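PDB 5EK8: lipoxygenase from Cyanothece sp., which probably adds molecular oxygen to polyunsaturated fatty acids as a 9R-lipoxygenase, using a non-heme iron. Local coordinates for residues K451-A456 with L568-W572; Y459-T464 with R560-F564. All blocks are in the same frame, centred on the assembly; numbering follows the deposited sequence.

Contact 1 (K451-A456 with L568-W572); sequences KYAKAA and LWHTW. With FE2 (Fe (II) ion), chain B.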
ATOM      1  N   LYS A 451      -2.297   6.605 -22.466  1.00 58.64           N
ATOM      2  CA  LYS A 451      -3.476   6.755 -21.630  1.00 60.55           C
ATOM      3  C   LYS A 451      -3.138   7.044 -20.163  1.00 56.30           C
ATOM      4  O   LYS A 451      -3.762   7.907 -19.533  1.00 59.63           O
ATOM      5  CB  LYS A 451      -4.341   5.498 -21.740  1.00 63.49           C
ATOM      6  CG  LYS A 451      -5.596   5.515 -20.894  0.67 67.80           C
ATOM      7  CD  LYS A 451      -6.397   4.250 -21.125  1.00 71.22           C
ATOM      8  CE  LYS A 451      -6.692   4.053 -22.607  1.00 73.70           C
ATOM      9  NZ  LYS A 451      -7.584   2.884 -22.844  0.99 75.39           N
ATOM     10  N   TYR A 452      -2.153   6.337 -19.616  1.00 47.44           N
ATOM     11  CA  TYR A 452      -1.857   6.499 -18.200  1.00 49.47           C
ATOM     12  C   TYR A 452      -1.450   7.929 -17.850  1.00 51.17           C
ATOM     13  O   TYR A 452      -1.843   8.453 -16.815  1.00 52.75           O
ATOM     14  CB  TYR A 452      -0.754   5.552 -17.722  1.00 49.16           C
ATOM     15  CG  TYR A 452      -0.357   5.940 -16.320  1.00 50.27           C
ATOM     16  CD1 TYR A 452      -1.208   5.685 -15.251  1.00 53.23           C
ATOM     17  CD2 TYR A 452       0.825   6.636 -16.070  1.00 48.46           C
ATOM     18  CE1 TYR A 452      -0.880   6.077 -13.972  1.00 54.70           C
ATOM     19  CE2 TYR A 452       1.160   7.033 -14.790  1.00 45.49           C
ATOM     20  CZ  TYR A 452       0.303   6.751 -13.750  1.00 48.59           C
ATOM     21  OH  TYR A 452       0.619   7.140 -12.474  1.00 50.75           O
ATOM     22  N   ALA A 453      -0.645   8.550 -18.702  1.00 50.23           N
ATOM     23  CA  ALA A 453      -0.169   9.899 -18.431  1.00 49.70           C
ATOM     24  C   ALA A 453      -1.320  10.898 -18.428  1.00 52.46           C
ATOM     25  O   ALA A 453      -1.439  11.719 -17.517  1.00 55.42           O
ATOM     26  CB  ALA A 453       0.876  10.300 -19.443  1.00 49.72           C
ATOM     27  N   LYS A 454      -2.164  10.819 -19.452  1.00 52.34           N
ATOM     28  CA  LYS A 454      -3.354  11.660 -19.534  1.00 54.26           C
ATOM     29  C   LYS A 454      -4.209  11.500 -18.273  1.00 52.51           C
ATOM     30  O   LYS A 454      -4.554  12.486 -17.601  1.00 52.69           O
ATOM     31  CB  LYS A 454      -4.166  11.311 -20.788  1.00 55.16           C
ATOM     32  CG  LYS A 454      -3.433  11.585 -22.100  1.00 59.25           C
ATOM     33  CD  LYS A 454      -3.983  10.737 -23.242  1.00 65.74           C
ATOM     34  CE  LYS A 454      -4.899  11.528 -24.166  1.00 70.01           C
ATOM     35  NZ  LYS A 454      -4.144  12.526 -24.976  1.00 72.52           N
ATOM     36  N   ALA A 455      -4.528  10.247 -17.953  1.00 47.96           N
ATOM     37  CA  ALA A 455      -5.322   9.921 -16.771  1.00 47.86           C
ATOM     38  C   ALA A 455      -4.734  10.519 -15.494  1.00 51.15           C
ATOM     39  O   ALA A 455      -5.424  11.198 -14.724  1.00 52.75           O
ATOM     40  CB  ALA A 455      -5.441   8.417 -16.632  1.00 43.20           C
ATOM     41  N   ALA A 456      -3.444  10.271 -15.299  1.00 52.44           N
ATOM     42  CA  ALA A 456      -2.715  10.706 -14.115  1.00 51.19           C
ATOM     43  C   ALA A 456      -2.701  12.222 -13.974  1.00 53.98           C
ATOM     44  O   ALA A 456      -2.904  12.745 -12.882  1.00 54.13           O
ATOM     45  CB  ALA A 456      -1.292  10.168 -14.150  1.00 48.56           C
ATOM     46  N   LEU A 568      -5.526   6.648  -7.081  1.00 34.61           N
ATOM     47  CA  LEU A 568      -5.338   6.289  -8.486  1.00 34.33           C
ATOM     48  C   LEU A 568      -4.147   5.369  -8.765  1.00 42.92           C
ATOM     49  O   LEU A 568      -4.294   4.391  -9.486  1.00 50.51           O
ATOM     50  CB  LEU A 568      -5.197   7.541  -9.349  1.00 33.33           C
ATOM     51  CG  LEU A 568      -4.899   7.210 -10.815  1.00 33.54           C
ATOM     52  CD1 LEU A 568      -6.039   6.394 -11.424  1.00 33.49           C
ATOM     53  CD2 LEU A 568      -4.627   8.463 -11.637  1.00 31.88           C
ATOM     54  N   TRP A 569      -2.975   5.681  -8.222  1.00 46.05           N
ATOM     55  CA  TRP A 569      -1.782   4.897  -8.530  1.00 46.06           C
ATOM     56  C   TRP A 569      -1.938   3.437  -8.133  1.00 43.59           C
ATOM     57  O   TRP A 569      -1.775   2.539  -8.963  1.00 45.34           O
ATOM     58  CB  TRP A 569      -0.544   5.481  -7.841  1.00 42.08           C
ATOM     59  CG  TRP A 569       0.670   4.633  -8.067  1.00 38.36           C
ATOM     60  CD1 TRP A 569       1.281   3.812  -7.162  1.00 34.64           C
ATOM     61  CD2 TRP A 569       1.399   4.492  -9.291  1.00 37.27           C
ATOM     62  NE1 TRP A 569       2.355   3.179  -7.746  1.00 31.83           N
ATOM     63  CE2 TRP A 569       2.450   3.583  -9.051  1.00 33.81           C
ATOM     64  CE3 TRP A 569       1.272   5.051 -10.566  1.00 38.32           C
ATOM     65  CZ2 TRP A 569       3.366   3.226 -10.037  1.00 36.21           C
ATOM     66  CZ3 TRP A 569       2.188   4.697 -11.544  1.00 35.26           C
ATOM     67  CH2 TRP A 569       3.218   3.792 -11.274  1.00 35.11           C
ATOM     68  N   HIS A 570      -2.243   3.203  -6.864  1.00 41.87           N
ATOM     69  CA  HIS A 570      -2.407   1.845  -6.383  1.00 44.41           C
ATOM     70  C   HIS A 570      -3.549   1.146  -7.104  1.00 46.97           C
ATOM     71  O   HIS A 570      -3.462  -0.039  -7.385  1.00 46.11           O
ATOM     72  CB  HIS A 570      -2.648   1.820  -4.877  1.00 47.10           C
ATOM     73  CG  HIS A 570      -2.997   0.461  -4.357  1.00 54.18           C
ATOM     74  ND1 HIS A 570      -4.296   0.048  -4.173  1.00 55.80           N
ATOM     75  CD2 HIS A 570      -2.212  -0.588  -4.017  1.00 56.21           C
ATOM     76  CE1 HIS A 570      -4.299  -1.196  -3.725  1.00 54.32           C
ATOM     77  NE2 HIS A 570      -3.049  -1.603  -3.621  1.00 51.74           N
ATOM     78  N   THR A 571      -4.616   1.885  -7.394  1.00 48.51           N
ATOM     79  CA  THR A 571      -5.728   1.354  -8.176  1.00 43.88           C
ATOM     80  C   THR A 571      -5.213   0.796  -9.488  1.00 44.77           C
ATOM     81  O   THR A 571      -5.484  -0.348  -9.850  1.00 46.99           O
ATOM     82  CB  THR A 571      -6.791   2.433  -8.484  1.00 40.30           C
ATOM     83  OG1 THR A 571      -7.520   2.747  -7.295  1.00 43.38           O
ATOM     84  CG2 THR A 571      -7.760   1.937  -9.540  1.00 37.75           C
ATOM     85  N   TRP A 572      -4.443   1.623 -10.181  1.00 41.67           N
ATOM     86  CA  TRP A 572      -3.954   1.302 -11.507  1.00 39.23           C
ATOM     87  C   TRP A 572      -3.048   0.090 -11.482  1.00 40.10           C
ATOM     88  O   TRP A 572      -3.213  -0.826 -12.284  1.00 39.26           O
ATOM     89  CB  TRP A 572      -3.206   2.486 -12.103  1.00 34.46           C
ATOM     90  CG  TRP A 572      -2.935   2.331 -13.563  1.00 33.56           C
ATOM     91  CD1 TRP A 572      -2.054   1.465 -14.157  1.00 31.74           C
ATOM     92  CD2 TRP A 572      -3.541   3.075 -14.620  1.00 33.64           C
ATOM     93  NE1 TRP A 572      -2.078   1.627 -15.522  1.00 32.72           N
ATOM     94  CE2 TRP A 572      -2.985   2.609 -15.832  1.00 34.42           C
ATOM     95  CE3 TRP A 572      -4.502   4.092 -14.662  1.00 36.64           C
ATOM     96  CZ2 TRP A 572      -3.357   3.122 -17.066  1.00 40.60           C
ATOM     97  CZ3 TRP A 572      -4.872   4.604 -15.891  1.00 43.04           C
ATOM     98  CH2 TRP A 572      -4.302   4.114 -17.080  1.00 45.69           C
TER
HETATM   99 FE   FE2 B 701      -1.969  -3.851  -3.601  1.00 61.35          FE

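Contact 2 (Y459-T464 with R560-F564); sequences YWQILT and RHIIF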
ATOM      1  N   TYR A 459      -6.261  13.487 -13.075  1.00 52.10           N
ATOM      2  CA  TYR A 459      -6.490  13.209 -11.662  1.00 52.92           C
ATOM      3  C   TYR A 459      -5.694  14.157 -10.778  1.00 58.53           C
ATOM      4  O   TYR A 459      -6.175  14.601  -9.738  1.00 60.88           O
ATOM      5  CB  TYR A 459      -6.130  11.764 -11.320  1.00 48.84           C
ATOM      6  CG  TYR A 459      -6.622  11.349  -9.956  1.00 45.41           C
ATOM      7  CD1 TYR A 459      -7.979  11.361  -9.663  1.00 41.58           C
ATOM      8  CD2 TYR A 459      -5.736  10.956  -8.960  1.00 43.10           C
ATOM      9  CE1 TYR A 459      -8.445  10.992  -8.422  1.00 41.68           C
ATOM     10  CE2 TYR A 459      -6.191  10.583  -7.709  1.00 41.40           C
ATOM     11  CZ  TYR A 459      -7.552  10.603  -7.445  1.00 43.13           C
ATOM     12  OH  TYR A 459      -8.037  10.232  -6.208  1.00 42.03           O
ATOM     13  N   TRP A 460      -4.475  14.464 -11.208  1.00 58.34           N
ATOM     14  CA  TRP A 460      -3.594  15.344 -10.462  1.00 56.54           C
ATOM     15  C   TRP A 460      -4.198  16.733 -10.355  1.00 56.92           C
ATOM     16  O   TRP A 460      -4.149  17.349  -9.293  1.00 61.01           O
ATOM     17  CB  TRP A 460      -2.215  15.412 -11.121  1.00 59.31           C
ATOM     18  CG  TRP A 460      -1.208  16.185 -10.324  1.00 55.65           C
ATOM     19  CD1 TRP A 460      -0.741  17.435 -10.590  1.00 54.66           C
ATOM     20  CD2 TRP A 460      -0.552  15.756  -9.124  1.00 56.06           C
ATOM     21  NE1 TRP A 460       0.172  17.812  -9.635  1.00 58.30           N
ATOM     22  CE2 TRP A 460       0.306  16.799  -8.724  1.00 57.36           C
ATOM     23  CE3 TRP A 460      -0.608  14.594  -8.352  1.00 54.55           C
ATOM     24  CZ2 TRP A 460       1.103  16.713  -7.583  1.00 55.74           C
ATOM     25  CZ3 TRP A 460       0.181  14.509  -7.223  1.00 54.37           C
ATOM     26  CH2 TRP A 460       1.026  15.563  -6.848  1.00 55.70           C
ATOM     27  N   GLN A 461      -4.765  17.228 -11.451  1.00 56.86           N
ATOM     28  CA  GLN A 461      -5.398  18.544 -11.432  1.00 60.33           C
ATOM     29  C   GLN A 461      -6.633  18.533 -10.537  1.00 61.90           C
ATOM     30  O   GLN A 461      -6.915  19.514  -9.832  1.00 63.36           O
ATOM     31  CB  GLN A 461      -5.760  18.993 -12.848  1.00 61.28           C
ATOM     32  CG  GLN A 461      -4.777  20.003 -13.439  0.80 64.00           C
ATOM     33  CD  GLN A 461      -3.325  19.560 -13.312  1.00 62.16           C
ATOM     34  OE1 GLN A 461      -2.888  18.610 -13.968  0.73 65.33           O
ATOM     35  NE2 GLN A 461      -2.570  20.246 -12.457  1.00 57.48           N
ATOM     36  N   ILE A 462      -7.360  17.418 -10.552  1.00 61.30           N
ATOM     37  CA  ILE A 462      -8.480  17.254  -9.626  1.00 60.68           C
ATOM     38  C   ILE A 462      -8.014  17.365  -8.170  1.00 56.45           C
ATOM     39  O   ILE A 462      -8.604  18.098  -7.367  1.00 51.90           O
ATOM     40  CB  ILE A 462      -9.191  15.906  -9.823  1.00 63.65           C
ATOM     41  CG1 ILE A 462      -9.822  15.835 -11.211  1.00 67.48           C
ATOM     42  CG2 ILE A 462     -10.265  15.718  -8.770  1.00 63.33           C
ATOM     43  CD1 ILE A 462     -10.470  14.508 -11.503  1.00 66.04           C
ATOM     44  N   LEU A 463      -6.945  16.644  -7.844  1.00 55.50           N
ATOM     45  CA  LEU A 463      -6.362  16.684  -6.505  1.00 54.54           C
ATOM     46  C   LEU A 463      -5.886  18.087  -6.147  1.00 55.80           C
ATOM     47  O   LEU A 463      -5.990  18.508  -5.003  1.00 56.10           O
ATOM     48  CB  LEU A 463      -5.201  15.693  -6.386  1.00 51.27           C
ATOM     49  CG  LEU A 463      -5.560  14.215  -6.568  1.00 54.05           C
ATOM     50  CD1 LEU A 463      -4.422  13.327  -6.102  1.00 53.46           C
ATOM     51  CD2 LEU A 463      -6.858  13.862  -5.847  1.00 53.30           C
ATOM     52  N   THR A 464      -5.366  18.811  -7.129  1.00 52.32           N
ATOM     53  CA  THR A 464      -4.925  20.177  -6.899  1.00 53.29           C
ATOM     54  C   THR A 464      -6.096  21.063  -6.491  1.00 58.30           C
ATOM     55  O   THR A 464      -6.033  21.750  -5.462  1.00 61.32           O
ATOM     56  CB  THR A 464      -4.257  20.758  -8.142  1.00 49.72           C
ATOM     57  OG1 THR A 464      -3.151  19.927  -8.515  1.00 52.48           O
ATOM     58  CG2 THR A 464      -3.765  22.163  -7.861  1.00 41.53           C
ATOM     59  N   ARG A 560      -1.255  16.027  -1.713  1.00 43.92           N
ATOM     60  CA  ARG A 560      -1.422  15.616  -3.109  1.00 45.80           C
ATOM     61  C   ARG A 560      -0.729  14.286  -3.391  1.00 48.56           C
ATOM     62  O   ARG A 560      -1.300  13.390  -4.014  1.00 49.27           O
ATOM     63  CB  ARG A 560      -0.869  16.680  -4.060  1.00 48.75           C
ATOM     64  CG  ARG A 560      -1.804  17.838  -4.341  1.00 50.18           C
ATOM     65  CD  ARG A 560      -1.262  18.695  -5.479  1.00 55.16           C
ATOM     66  NE  ARG A 560       0.007  19.344  -5.149  1.00 60.92           N
ATOM     67  CZ  ARG A 560       0.115  20.571  -4.645  1.00 63.37           C
ATOM     68  NH1 ARG A 560      -0.972  21.291  -4.402  1.00 67.43           N
ATOM     69  NH2 ARG A 560       1.310  21.082  -4.383  1.00 59.99           N
ATOM     70  N   HIS A 561       0.513  14.174  -2.933  1.00 47.60           N
ATOM     71  CA  HIS A 561       1.313  12.968  -3.120  1.00 45.27           C
ATOM     72  C   HIS A 561       0.631  11.732  -2.518  1.00 46.77           C
ATOM     73  O   HIS A 561       0.375  10.730  -3.211  1.00 44.50           O
ATOM     74  CB  HIS A 561       2.695  13.177  -2.493  1.00 35.12           C
ATOM     75  CG  HIS A 561       3.697  12.130  -2.860  1.00 33.29           C
ATOM     76  ND1 HIS A 561       4.260  12.044  -4.117  1.00 33.25           N
ATOM     77  CD2 HIS A 561       4.245  11.127  -2.136  1.00 34.43           C
ATOM     78  CE1 HIS A 561       5.107  11.031  -4.150  1.00 32.93           C
ATOM     79  NE2 HIS A 561       5.119  10.459  -2.957  1.00 32.80           N
ATOM     80  N   ILE A 562       0.335  11.829  -1.224  1.00 45.77           N
ATOM     81  CA  ILE A 562      -0.334  10.769  -0.480  1.00 43.70           C
ATOM     82  C   ILE A 562      -1.623  10.330  -1.162  1.00 47.34           C
ATOM     83  O   ILE A 562      -1.800   9.149  -1.477  1.00 46.22           O
ATOM     84  CB  ILE A 562      -0.657  11.215   0.961  1.00 42.38           C
ATOM     85  CG1 ILE A 562       0.634  11.455   1.746  1.00 42.30           C
ATOM     86  CG2 ILE A 562      -1.533  10.179   1.662  1.00 42.39           C
ATOM     87  CD1 ILE A 562       0.415  12.146   3.083  1.00 40.32           C
ATOM     88  N   ILE A 563      -2.512  11.291  -1.403  1.00 47.60           N
ATOM     89  CA  ILE A 563      -3.800  10.990  -2.012  1.00 45.26           C
ATOM     90  C   ILE A 563      -3.615  10.345  -3.376  1.00 46.33           C
ATOM     91  O   ILE A 563      -4.298   9.376  -3.707  1.00 51.00           O
ATOM     92  CB  ILE A 563      -4.674  12.250  -2.156  1.00 43.02           C
ATOM     93  CG1 ILE A 563      -5.062  12.785  -0.777  1.00 40.09           C
ATOM     94  CG2 ILE A 563      -5.928  11.938  -2.953  1.00 38.98           C
ATOM     95  CD1 ILE A 563      -5.858  14.066  -0.822  1.00 36.27           C
ATOM     96  N   PHE A 564      -2.672  10.862  -4.158  1.00 44.00           N
ATOM     97  CA  PHE A 564      -2.439  10.328  -5.496  1.00 42.26           C
ATOM     98  C   PHE A 564      -2.046   8.868  -5.452  1.00 43.20           C
ATOM     99  O   PHE A 564      -2.587   8.053  -6.200  1.00 44.43           O
ATOM    100  CB  PHE A 564      -1.358  11.111  -6.236  1.00 40.33           C
ATOM    101  CG  PHE A 564      -1.119  10.623  -7.641  1.00 42.89           C
ATOM    102  CD1 PHE A 564      -0.139   9.676  -7.914  1.00 46.91           C
ATOM    103  CD2 PHE A 564      -1.888  11.103  -8.690  1.00 40.07           C
ATOM    104  CE1 PHE A 564       0.076   9.227  -9.207  1.00 47.81           C
ATOM    105  CE2 PHE A 564      -1.676  10.661  -9.988  1.00 43.53           C
ATOM    106  CZ  PHE A 564      -0.694   9.719 -10.245  1.00 46.75           C
TER

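Contact 1 (K451-A456 with L568-W572)
Tyr452 drives the edge of its ring into the indole face of Trp572, a T-shaped pair at the heart of an aromatic cluster between two nearly antiparallel helices of the lipoxygenase catalytic domain. The ring centroids lie 4.8 Å apart with planes at 76°, and Tyr452 CD1 stands over the middle of the indole, 3.6 Å from Trp572 CD2. Both rings leave their helices with CG anti to the backbone N (chi1 171° for Tyr452, -168° for Trp572), which carries them between the axes of the two segments, 11.8 Å apart. Along the far rim of the indole, Trp572 CZ3 meets the methyl CB of Ala455 at 3.9 Å, while Lys451 CG lies at the edge of the same ring. Trp572 NE1 is hydrogen-bonded to the backbone O atoms of Asn256 and Gly257. A leucine in place of Trp572 would probably uncover the edge of Tyr452 and leave those two carbonyls without their indole N-H donor. Trp569 closes the cluster, its CZ3 3.6 Å from Tyr452 CZ with the rings oblique to each other, and its NE1 is hydrogen-bonded to the carbonyl of Glu358. One residue further along the helix, His570 takes no part in the cluster and binds the iron through NE2, together with His359, His364 and the terminal carboxylate of Ile668. One helical turn before Trp572, Leu568 reaches the neighbouring helix with one methyl, CD2, 3.9 Å from Ala456 CA.

Contact 2 (Y459-T464 with R560-F564)
The helical segments 459-464 and 560-564 run at 130° to one another, their axes 10.2 Å apart, in the helical bundle of the lipoxygenase catalytic domain. The backbones come nearest at Leu463 and Arg560, whose CA atoms are 6.1 Å apart, and Trp460 is matched with Phe564. Trp460 packs against two residues of the other helix, Phe564 and Arg560. The edge of its six-membered ring points at the face of Phe564 in an offset edge-to-face pair, planes at 74°, with CE3 3.7 Å from Phe564 CD2. Arg560 CD lies over one face of the same ring and makes an off-centre CH-pi contact, 4.2 Å from the ring centroid. A bend at chi3 (-64°) turns the guanidinium out of line with the chain, where NH2 is hydrogen-bonded to Gln557. Leu463 packs with both methyls beside Phe564 and Ile563, its CD1 against the backbone N and CB of Phe564, and its CD2 3.6 Å from Ile563 CG2. Tyr459 adds the edge of its ring at Phe564 CD2, while its hydroxyl is hydrogen-bonded to Thr567. Trp460 O is gripped twice, by the backbone N of Thr464 and by its hydroxyl, which approach from opposite faces of the carbonyl plane. That hydroxyl bond, from Thr464 OG1 to Trp460 O, is 2.9 Å long, and OG1 also rests 3.8 Å from Arg560 CD.

In the fold
Both contacts join the same two helices, 451-473 and 549-574, with centres about 11 Å apart and on the same side of the chain's centre. Because the helices run in roughly opposing directions, contact 2 is nested along the chain inside the loop closed by contact 1: 451-456 and 459-464 come first, then 560-564 and 568-572. The two layers touch directly, since Phe564 of contact 2 packs against Tyr452 and Ala456 of contact 1, and Leu568 CB meets Tyr459 CD2 at 3.5 Å. Together they illustrate how one continuous aromatic and aliphatic seam can attach an iron-binding helix, here the one carrying His570, to its neighbour in the catalytic domain.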